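Local coordinates for uncharacterized protein (Bacteroides caccae, PDB 4L7A), which is a putative zinc-binding metallo-peptidase of the Peptidase_MA clan, whose substrate and biological role remain unknown, at residues W26-E29 with N30-P34; G110-G114 with G115-T119; A191-K194 with P195-I199; W244-L248 with D249-K253. All coordinates share one frame; numbering follows the deposited sequence. Where two conformers were deposited one is given.

Contact 1: residues W26-E29 with N30-P34; sequences WLLE and NYVNP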
loop_
_atom_site.group_PDB
_atom_site.type_symbol
_atom_site.label_atom_id
_atom_site.label_comp_id
_atom_site.label_asym_id
_atom_site.label_seq_id
_atom_site.Cartn_x
_atom_site.Cartn_y
_atom_site.Cartn_z
ATOM N N TRP A 26 -1.915 16.697 15.903
ATOM C CA TRP A 26 -1.458 15.311 15.897
ATOM C C TRP A 26 -0.815 14.949 14.549
ATOM O O TRP A 26 0.177 14.223 14.511
ATOM C CB TRP A 26 -2.625 14.413 16.242
ATOM C CG TRP A 26 -2.278 13.024 16.416
ATOM C CD1 TRP A 26 -2.007 12.410 17.591
ATOM C CD2 TRP A 26 -2.084 12.029 15.385
ATOM N NE1 TRP A 26 -1.708 11.092 17.372
ATOM C CE2 TRP A 26 -1.768 10.818 16.036
ATOM C CE3 TRP A 26 -2.210 12.035 13.991
ATOM C CZ2 TRP A 26 -1.545 9.624 15.354
ATOM C CZ3 TRP A 26 -2.005 10.833 13.293
ATOM C CH2 TRP A 26 -1.675 9.648 13.982
ATOM N N LEU A 27 -1.379 15.445 13.448
ATOM C CA LEU A 27 -0.845 15.142 12.115
ATOM C C LEU A 27 0.517 15.842 11.934
ATOM O O LEU A 27 1.471 15.262 11.359
ATOM C CB LEU A 27 -1.804 15.555 11.018
ATOM C CG LEU A 27 -3.071 14.704 11.012
ATOM C CD1 LEU A 27 -4.122 15.364 10.146
ATOM C CD2 LEU A 27 -2.786 13.302 10.494
ATOM N N LEU A 28 0.625 17.073 12.402
ATOM C CA LEU A 28 1.921 17.751 12.332
ATOM C C LEU A 28 2.998 16.878 12.989
ATOM O O LEU A 28 4.059 16.649 12.429
ATOM C CB LEU A 28 1.831 19.091 13.022
ATOM C CG LEU A 28 3.104 19.940 13.139
ATOM C CD1 LEU A 28 3.688 20.233 11.768
ATOM C CD2 LEU A 28 2.808 21.282 13.857
ATOM N N GLU A 29 2.665 16.353 14.162
ATOM C CA GLU A 29 3.621 15.640 14.977
ATOM C C GLU A 29 3.865 14.206 14.499
ATOM O O GLU A 29 4.948 13.700 14.654
ATOM C CB GLU A 29 3.209 15.725 16.453
ATOM C CG GLU A 29 3.166 17.207 16.961
ATOM C CD GLU A 29 2.455 17.410 18.295
ATOM O OE1 GLU A 29 1.939 16.460 18.910
ATOM O OE2 GLU A 29 2.409 18.557 18.736
ATOM N N ASN A 30 2.877 13.559 13.914
ATOM C CA ASN A 30 3.052 12.178 13.544
ATOM C C ASN A 30 3.305 11.880 12.044
ATOM O O ASN A 30 3.648 10.766 11.722
ATOM C CB ASN A 30 1.846 11.346 13.986
ATOM C CG ASN A 30 1.810 11.124 15.477
ATOM O OD1 ASN A 30 2.330 10.143 15.966
ATOM N ND2 ASN A 30 1.254 12.076 16.207
ATOM N N TYR A 31 3.035 12.820 11.159
ATOM C CA TYR A 31 3.185 12.628 9.724
ATOM C C TYR A 31 4.170 13.652 9.158
ATOM O O TYR A 31 5.153 13.280 8.541
ATOM C CB TYR A 31 1.837 12.728 8.998
ATOM C CG TYR A 31 1.052 11.401 8.939
ATOM C CD1 TYR A 31 0.297 10.980 9.991
ATOM C CD2 TYR A 31 1.113 10.600 7.835
ATOM C CE1 TYR A 31 -0.413 9.767 9.950
ATOM C CE2 TYR A 31 0.417 9.389 7.762
ATOM C CZ TYR A 31 -0.358 8.988 8.812
ATOM O OH TYR A 31 -1.049 7.808 8.766
ATOM N N VAL A 32 3.937 14.924 9.437
ATOM C CA VAL A 32 4.746 16.006 8.870
ATOM C C VAL A 32 6.139 15.981 9.448
ATOM O O VAL A 32 7.103 15.836 8.696
ATOM C CB VAL A 32 4.189 17.405 9.131
ATOM C CG1 VAL A 32 5.136 18.464 8.476
ATOM C CG2 VAL A 32 2.803 17.571 8.551
ATOM N N ASN A 33 6.252 16.028 10.767
ATOM C CA ASN A 33 7.593 16.098 11.327
ATOM C C ASN A 33 8.478 14.887 11.094
ATOM O O ASN A 33 9.613 15.090 10.725
ATOM C CB ASN A 33 7.600 16.523 12.782
ATOM C CG ASN A 33 7.161 17.957 12.940
ATOM O OD1 ASN A 33 7.108 18.719 11.982
ATOM N ND2 ASN A 33 6.787 18.316 14.142
ATOM N N PRO A 34 7.995 13.647 11.325
ATOM C CA PRO A 34 8.906 12.524 11.113
ATOM C C PRO A 34 9.120 12.160 9.639
ATOM O O PRO A 34 10.200 11.683 9.282
ATOM C CB PRO A 34 8.209 11.354 11.818
ATOM C CG PRO A 34 7.233 11.928 12.705
ATOM C CD PRO A 34 6.801 13.229 12.072
#
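The indole of W26 leaves the helix with CG trans to the backbone N (chi1 -173°), while N30, one turn on, sets its CG beside its own N and opposite its carbonyl carbon (chi1 -73°). These settings lay the N30 amide over one face of the indole, the two planes 18° apart. ND2 of N30 sits 3.3 Å from CE2 of W26, and CB of N30 is 3.8 Å from the centroid of the six-membered ring, a CH-pi contact almost straight above it. In the same pose ND2 donates to W26 O at 2.9 Å, with the acceptor lying in the amide plane; that oxygen also takes N30 N at 2.8 Å. Beside the stack, CE1 of Y31 approaches CZ3 of W26 at 3.9 Å.

After this turn helix 17-35 widens. L27 O accepts the ordinary alpha bond from Y31 N (2.9 Å), but V32 N to L27 O (3.1 Å) and N33 N to L28 O (2.8 Å) are five-residue, pi-type bonds. The chain kinks at P34, which has no N-H to offer and meets E29 O through CD instead. Outward, W26 touches Y271 edge-to-face, and the hydroxyl of Y31 bonds to A66 O of helix 59-81. Two donors from N30 therefore grip one carbonyl, which fixes the rotation of the amide and holds it flat against the indole as the helix changes from alpha to pi-type turns.

Contact 2: residues G110-G114 with G115-T119; sequences GTAEG and GLKVT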
loop_
_atom_site.group_PDB
_atom_site.type_symbol
_atom_site.label_atom_id
_atom_site.label_comp_id
_atom_site.label_asym_id
_atom_site.label_seq_id
_atom_site.Cartn_x
_atom_site.Cartn_y
_atom_site.Cartn_z
ATOM N N GLY A 110 -1.870 10.291 -7.845
ATOM C CA GLY A 110 -1.481 11.475 -8.641
ATOM C C GLY A 110 -0.110 11.970 -8.202
ATOM O O GLY A 110 0.696 11.233 -7.625
ATOM N N THR A 111 0.168 13.234 -8.472
ATOM C CA THR A 111 1.432 13.848 -8.110
ATOM C C THR A 111 1.130 15.018 -7.235
ATOM O O THR A 111 0.028 15.550 -7.283
ATOM C CB THR A 111 2.150 14.380 -9.341
ATOM O OG1 THR A 111 1.244 15.263 -10.029
ATOM C CG2 THR A 111 2.551 13.233 -10.236
ATOM N N ALA A 112 2.094 15.376 -6.390
ATOM C CA ALA A 112 2.058 16.659 -5.652
ATOM C C ALA A 112 3.464 16.970 -5.093
ATOM O O ALA A 112 4.172 16.049 -4.601
ATOM C CB ALA A 112 1.084 16.584 -4.557
ATOM N N GLU A 113 3.875 18.243 -5.175
ATOM C CA GLU A 113 5.185 18.681 -4.668
ATOM C C GLU A 113 6.315 17.753 -5.135
ATOM O O GLU A 113 7.147 17.333 -4.331
ATOM C CB GLU A 113 5.176 18.749 -3.126
ATOM C CG GLU A 113 6.251 19.684 -2.529
ATOM C CD GLU A 113 6.042 19.990 -1.029
ATOM O OE1 GLU A 113 5.906 19.013 -0.266
ATOM O OE2 GLU A 113 6.068 21.191 -0.624
ATOM N N GLY A 114 6.279 17.382 -6.414
ATOM C CA GLY A 114 7.307 16.580 -7.055
ATOM C C GLY A 114 7.318 15.079 -6.836
ATOM O O GLY A 114 8.128 14.382 -7.462
ATOM N N GLY A 115 6.474 14.549 -5.948
ATOM C CA GLY A 115 6.412 13.100 -5.758
ATOM C C GLY A 115 4.975 12.619 -5.799
ATOM O O GLY A 115 4.136 13.219 -6.463
ATOM N N LEU A 116 4.694 11.585 -5.004
ATOM C CA LEU A 116 3.446 10.863 -5.064
ATOM C C LEU A 116 2.349 11.429 -4.162
ATOM O O LEU A 116 2.593 11.764 -2.982
ATOM C CB LEU A 116 3.681 9.404 -4.664
ATOM C CG LEU A 116 2.516 8.436 -4.652
ATOM C CD1 LEU A 116 1.995 8.190 -6.038
ATOM C CD2 LEU A 116 2.991 7.178 -4.056
ATOM N N LYS A 117 1.141 11.534 -4.744
ATOM C CA LYS A 117 -0.063 11.741 -3.994
ATOM C C LYS A 117 -0.941 10.470 -3.990
ATOM O O LYS A 117 -1.140 9.865 -5.022
ATOM C CB LYS A 117 -0.819 12.896 -4.587
ATOM C CG LYS A 117 -2.142 13.163 -3.884
ATOM C CD LYS A 117 -2.802 14.425 -4.387
ATOM C CE LYS A 117 -3.688 14.129 -5.574
ATOM N NZ LYS A 117 -3.840 15.339 -6.474
ATOM N N VAL A 118 -1.384 10.042 -2.817
ATOM C CA VAL A 118 -2.309 8.894 -2.643
ATOM C C VAL A 118 -3.615 9.436 -2.050
ATOM O O VAL A 118 -3.597 10.133 -1.039
ATOM C CB VAL A 118 -1.743 7.826 -1.707
ATOM C CG1 VAL A 118 -2.669 6.587 -1.610
ATOM C CG2 VAL A 118 -0.422 7.281 -2.176
ATOM N N THR A 119 -4.727 9.103 -2.666
ATOM C CA THR A 119 -6.006 9.453 -2.161
ATOM C C THR A 119 -6.710 8.191 -1.766
ATOM O O THR A 119 -6.747 7.256 -2.539
ATOM C CB THR A 119 -6.839 10.150 -3.236
ATOM O OG1 THR A 119 -6.180 11.367 -3.592
ATOM C CG2 THR A 119 -8.229 10.464 -2.732
#
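G115, K117 and G110 give this hairpin most of its contact, and much of it runs through the backbone. G115 closes the turn: its N donates to A112 O at 3.1 Å and its O accepts A112 N at 3.0 Å, so the pair A112 with G115 is bonded in both directions. The same oxygen has a further neighbour, CA of T111, whose C-H points toward it at 3.2 Å.

K117 pairs with G110 two residues along. G110 N reaches K117 O at 2.9 Å, and K117 N returns to G110 O, also at 2.9 Å. Between these two bonded pairs T111 faces L116 as a non-hydrogen-bonded pair. The arrangement is a tight two-residue beta hairpin closed by a type I' turn from A112 to G115, with E113 and G114 at its corners; both have positive phi, a conformation that G114, lacking a side chain, adopts with little strain. It joins strand 107-112, at the edge of the mixed sheet, to strand 115-122 next to it, and the short strand segments run at 122° to each other, well away from strictly antiparallel.

Side chains add a little: CB of K117 lies 3.8 Å from G110 O and 4.2 Å from CB of A112 on the same face. L116 diverges from T111, yet its CD1 comes to 3.7 Å from G110 O, and its side chain also packs on E145 and I149 of helix 131-153.

Contact 3: residues A191-K194 with P195-I199; sequences AGSK and PSEDI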
loop_
_atom_site.group_PDB
_atom_site.type_symbol
_atom_site.label_atom_id
_atom_site.label_comp_id
_atom_site.label_asym_id
_atom_site.label_seq_id
_atom_site.Cartn_x
_atom_site.Cartn_y
_atom_site.Cartn_z
ATOM N N ALA A 191 0.992 -8.028 -12.703
ATOM C CA ALA A 191 2.430 -8.368 -12.722
ATOM C C ALA A 191 2.884 -8.886 -14.071
ATOM O O ALA A 191 4.042 -8.684 -14.465
ATOM C CB ALA A 191 2.758 -9.367 -11.666
ATOM N N GLY A 192 1.969 -9.480 -14.811
ATOM C CA GLY A 192 2.232 -9.909 -16.178
ATOM C C GLY A 192 2.211 -8.777 -17.248
ATOM O O GLY A 192 2.203 -9.072 -18.442
ATOM N N SER A 193 2.173 -7.500 -16.858
ATOM C CA SER A 193 2.123 -6.438 -17.868
ATOM C C SER A 193 3.544 -6.042 -18.362
ATOM O O SER A 193 3.852 -6.080 -19.559
ATOM C CB SER A 193 1.392 -5.205 -17.295
ATOM O OG SER A 193 1.933 -4.794 -16.043
ATOM N N LYS A 194 4.399 -5.669 -17.411
ATOM C CA LYS A 194 5.693 -5.114 -17.703
ATOM C C LYS A 194 6.624 -5.464 -16.521
ATOM O O LYS A 194 6.176 -5.475 -15.359
ATOM C CB LYS A 194 5.422 -3.595 -17.812
ATOM C CG LYS A 194 6.231 -2.782 -18.705
ATOM C CD LYS A 194 5.476 -1.532 -19.250
ATOM C CE LYS A 194 4.914 -0.502 -18.239
ATOM N NZ LYS A 194 5.879 0.278 -17.320
ATOM N N PRO A 195 7.923 -5.719 -16.781
ATOM C CA PRO A 195 8.813 -6.039 -15.662
ATOM C C PRO A 195 8.763 -5.056 -14.507
ATOM O O PRO A 195 8.843 -5.480 -13.360
ATOM C CB PRO A 195 10.230 -6.024 -16.302
ATOM C CG PRO A 195 10.008 -6.224 -17.718
ATOM C CD PRO A 195 8.652 -5.712 -18.065
ATOM N N SER A 196 8.674 -3.755 -14.768
ATOM C CA SER A 196 8.669 -2.783 -13.629
ATOM C C SER A 196 7.410 -2.964 -12.729
ATOM O O SER A 196 7.469 -2.804 -11.515
ATOM C CB SER A 196 8.741 -1.345 -14.142
ATOM O OG SER A 196 7.569 -1.132 -14.918
ATOM N N GLU A 197 6.281 -3.331 -13.314
ATOM C CA GLU A 197 5.096 -3.652 -12.514
ATOM C C GLU A 197 5.189 -5.023 -11.824
ATOM O O GLU A 197 4.698 -5.200 -10.690
ATOM C CB GLU A 197 3.790 -3.465 -13.295
ATOM C CG GLU A 197 3.320 -2.003 -13.243
ATOM C CD GLU A 197 4.274 -1.104 -13.937
ATOM O OE1 GLU A 197 4.361 -1.252 -15.184
ATOM O OE2 GLU A 197 4.986 -0.319 -13.247
ATOM N N ASP A 198 5.844 -5.968 -12.492
ATOM C CA ASP A 198 6.070 -7.323 -11.983
ATOM C C ASP A 198 6.835 -7.252 -10.647
ATOM O O ASP A 198 6.367 -7.743 -9.624
ATOM C CB ASP A 198 6.820 -8.145 -13.046
ATOM C CG ASP A 198 7.024 -9.599 -12.682
ATOM O OD1 ASP A 198 6.877 -10.009 -11.516
ATOM O OD2 ASP A 198 7.321 -10.369 -13.616
ATOM N N ILE A 199 7.950 -6.585 -10.625
ATOM C CA ILE A 199 8.685 -6.532 -9.410
ATOM C C ILE A 199 7.946 -5.718 -8.291
ATOM O O ILE A 199 8.007 -6.118 -7.115
ATOM C CB ILE A 199 10.110 -6.084 -9.648
ATOM C CG1 ILE A 199 10.883 -6.219 -8.348
ATOM C CG2 ILE A 199 10.198 -4.662 -10.273
ATOM C CD1 ILE A 199 12.366 -5.942 -8.489
HETATM O O HOH W 1 2.200 -1.997 -16.427
#
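K194 and E197 lie side by side and point the same way, joined by a salt bridge of 3.0 Å from NZ to OE1 whose hydrogen bond is weak. The lysine chain, bent at both chi3 and chi4, curls back over the start of the helix, and its NZ also donates to S196 OG at 3.3 Å. Replacing S196 with an alanine would probably cost the lysine this second acceptor and leave its ammonium group freer to turn about the carboxylate.

A water adds the next link, donating to E197 OE1 at 2.6 Å and to S193 OG at 2.8 Å; S193 OG is itself bonded to Y190 O. The backbone sets the frame: K194 occupies the N-cap position, and its O accepts D198 N at 2.9 Å in the first turn of helix 195-208. A191 O packs against CB of D198 at 3.2 Å, while the D198 carboxylate turns to Y160, Y168 and K232. E197 also touches H144 of helix 131-153, which bears the HEXXH sequence signature of zinc peptidases. The lysine and the water thus meet the same oxygen of E197, OE1, and are likely to limit carboxylate rotation beside the presumed metal-binding helix.

Contact 4: residues W244-L248 with D249-K253; sequences WQVDL and DLLRK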
loop_
_atom_site.group_PDB
_atom_site.type_symbol
_atom_site.label_atom_id
_atom_site.label_comp_id
_atom_site.label_asym_id
_atom_site.label_seq_id
_atom_site.Cartn_x
_atom_site.Cartn_y
_atom_site.Cartn_z
ATOM N N TRP A 244 18.841 -1.431 0.191
ATOM C CA TRP A 244 18.168 -0.676 1.238
ATOM C C TRP A 244 18.403 -1.182 2.649
ATOM O O TRP A 244 17.831 -0.650 3.583
ATOM C CB TRP A 244 16.659 -0.601 0.935
ATOM C CG TRP A 244 16.382 0.038 -0.384
ATOM C CD1 TRP A 244 16.110 -0.589 -1.564
ATOM C CD2 TRP A 244 16.439 1.443 -0.673
ATOM N NE1 TRP A 244 15.903 0.339 -2.560
ATOM C CE2 TRP A 244 16.150 1.593 -2.057
ATOM C CE3 TRP A 244 16.624 2.586 0.112
ATOM C CZ2 TRP A 244 16.056 2.855 -2.678
ATOM C CZ3 TRP A 244 16.569 3.852 -0.509
ATOM C CH2 TRP A 244 16.268 3.965 -1.890
ATOM N N GLN A 245 19.224 -2.220 2.797
ATOM C CA GLN A 245 19.462 -2.870 4.098
ATOM C C GLN A 245 18.162 -3.296 4.759
ATOM O O GLN A 245 17.999 -3.192 5.932
ATOM C CB GLN A 245 20.295 -1.984 5.015
ATOM C CG GLN A 245 21.683 -1.693 4.440
ATOM C CD GLN A 245 21.675 -0.678 3.288
ATOM O OE1 GLN A 245 21.097 0.408 3.384
ATOM N NE2 GLN A 245 22.310 -1.038 2.188
ATOM N N VAL A 246 17.226 -3.792 3.984
ATOM C CA VAL A 246 15.971 -4.225 4.552
ATOM C C VAL A 246 15.878 -5.727 4.371
ATOM O O VAL A 246 16.086 -6.231 3.278
ATOM C CB VAL A 246 14.786 -3.534 3.814
ATOM C CG1 VAL A 246 13.484 -4.264 4.076
ATOM C CG2 VAL A 246 14.690 -2.106 4.199
ATOM N N ASP A 247 15.498 -6.410 5.440
ATOM C CA ASP A 247 15.194 -7.838 5.419
ATOM C C ASP A 247 13.683 -7.971 5.070
ATOM O O ASP A 247 12.810 -7.705 5.897
ATOM C CB ASP A 247 15.548 -8.420 6.786
ATOM C CG ASP A 247 15.190 -9.901 6.923
ATOM O OD1 ASP A 247 14.419 -10.456 6.086
ATOM O OD2 ASP A 247 15.651 -10.501 7.925
ATOM N N LEU A 248 13.392 -8.365 3.844
ATOM C CA LEU A 248 12.049 -8.345 3.379
ATOM C C LEU A 248 11.118 -9.384 4.098
ATOM O O LEU A 248 9.953 -9.076 4.393
ATOM C CB LEU A 248 12.007 -8.600 1.874
ATOM C CG LEU A 248 10.666 -8.277 1.188
ATOM C CD1 LEU A 248 10.457 -6.784 1.150
ATOM C CD2 LEU A 248 10.642 -8.815 -0.236
ATOM N N ASP A 249 11.629 -10.579 4.387
ATOM C CA ASP A 249 10.837 -11.585 5.134
ATOM C C ASP A 249 10.466 -11.051 6.510
ATOM O O ASP A 249 9.310 -11.164 6.941
ATOM C CB ASP A 249 11.542 -12.968 5.236
ATOM C CG ASP A 249 10.590 -14.080 5.719
ATOM O OD1 ASP A 249 9.409 -14.219 5.234
ATOM O OD2 ASP A 249 10.993 -14.837 6.620
ATOM N N LEU A 250 11.426 -10.426 7.177
ATOM C CA LEU A 250 11.150 -9.806 8.454
ATOM C C LEU A 250 10.078 -8.718 8.319
ATOM O O LEU A 250 9.195 -8.617 9.162
ATOM C CB LEU A 250 12.437 -9.220 9.018
ATOM C CG LEU A 250 12.280 -8.533 10.362
ATOM C CD1 LEU A 250 11.698 -9.514 11.380
ATOM C CD2 LEU A 250 13.669 -7.910 10.833
ATOM N N LEU A 251 10.202 -7.884 7.285
ATOM C CA LEU A 251 9.242 -6.810 7.042
ATOM C C LEU A 251 7.849 -7.390 6.800
ATOM O O LEU A 251 6.868 -6.891 7.345
ATOM C CB LEU A 251 9.665 -5.877 5.892
ATOM C CG LEU A 251 8.732 -4.698 5.532
ATOM C CD1 LEU A 251 8.505 -3.776 6.680
ATOM C CD2 LEU A 251 9.329 -3.891 4.432
ATOM N N ARG A 252 7.762 -8.451 6.018
ATOM C CA ARG A 252 6.464 -9.152 5.848
ATOM C C ARG A 252 5.827 -9.564 7.195
ATOM O O ARG A 252 4.628 -9.364 7.407
ATOM C CB ARG A 252 6.616 -10.380 4.933
ATOM C CG ARG A 252 5.321 -11.211 4.789
ATOM C CD ARG A 252 5.595 -12.526 4.025
ATOM N NE ARG A 252 6.502 -13.360 4.791
ATOM C CZ ARG A 252 6.105 -14.203 5.760
ATOM N NH1 ARG A 252 4.830 -14.342 6.057
ATOM N NH2 ARG A 252 6.993 -14.916 6.455
ATOM N N LYS A 253 6.645 -10.114 8.095
ATOM C CA LYS A 253 6.166 -10.595 9.379
ATOM C C LYS A 253 5.777 -9.464 10.280
ATOM O O LYS A 253 4.779 -9.559 10.977
ATOM C CB LYS A 253 7.211 -11.464 10.064
ATOM C CG LYS A 253 7.275 -12.867 9.479
ATOM C CD LYS A 253 8.713 -13.419 9.396
ATOM C CE LYS A 253 9.298 -13.737 10.749
ATOM N NZ LYS A 253 8.982 -15.117 11.116
HETATM O O HOH W 2 14.529 -11.696 3.596
#
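Hydrogen bonds around D247 start the helix. As N-cap residue, D247 uses OD1 to accept L250 N at 3.2 Å, nearly straight at 174°, although the donor comes from above the carboxylate plane; CG trans to the backbone N (chi1 176°) brings the oxygen to that N-H. A water donates to the same OD1 at 2.8 Å and accepts D249 N. Main-chain bonds follow, L251 N to D247 O at 3.0 Å and R252 N to L248 O at 2.8 Å.

The charged interaction lies within the helix start: R252, three residues on, grips D249 side-on, NE at 3.1 Å and NH2 at 2.8 Å from the single atom OD1, which stays in the guanidinium plane. An asparagine in place of D249 is likely to leave the arginine without its charge partner and its guanidinium less firmly oriented.

Apolar contact comes from V246, just before the cap, whose CG1 meets CD2 of L251 at 4.2 Å, forming a hydrophobic staple. These residues carry the chain from helix 211-244 into helix 248-260: V246 and L248 pack on M240, L248 also rests on F206 of helix 195-208, and L250 and L251 lean on V80 of helix 59-81.

All four contacts are local, but their settings differ. Contact 2 is a surface hairpin, built chiefly of backbone bonds, whereas contacts 1, 3 and 4 are partly buried and involve helices. Contacts 3 and 4 both form helix starts: a backbone carbonyl and a charged pair at the first, a carboxylate cap and hydrophobic staple at the second. Contact 1 lies inside a helix and relies on an amide-indole stack and a pi-type turn. Helix 59-81 packs against contacts 1 and 4, and helix 131-153 against contacts 2 and 3. Contacts 1 and 3, with centres about 34 Å apart, flank the chain's centre, while contacts 3 and 4 come within about 8 Å at their nearest atoms.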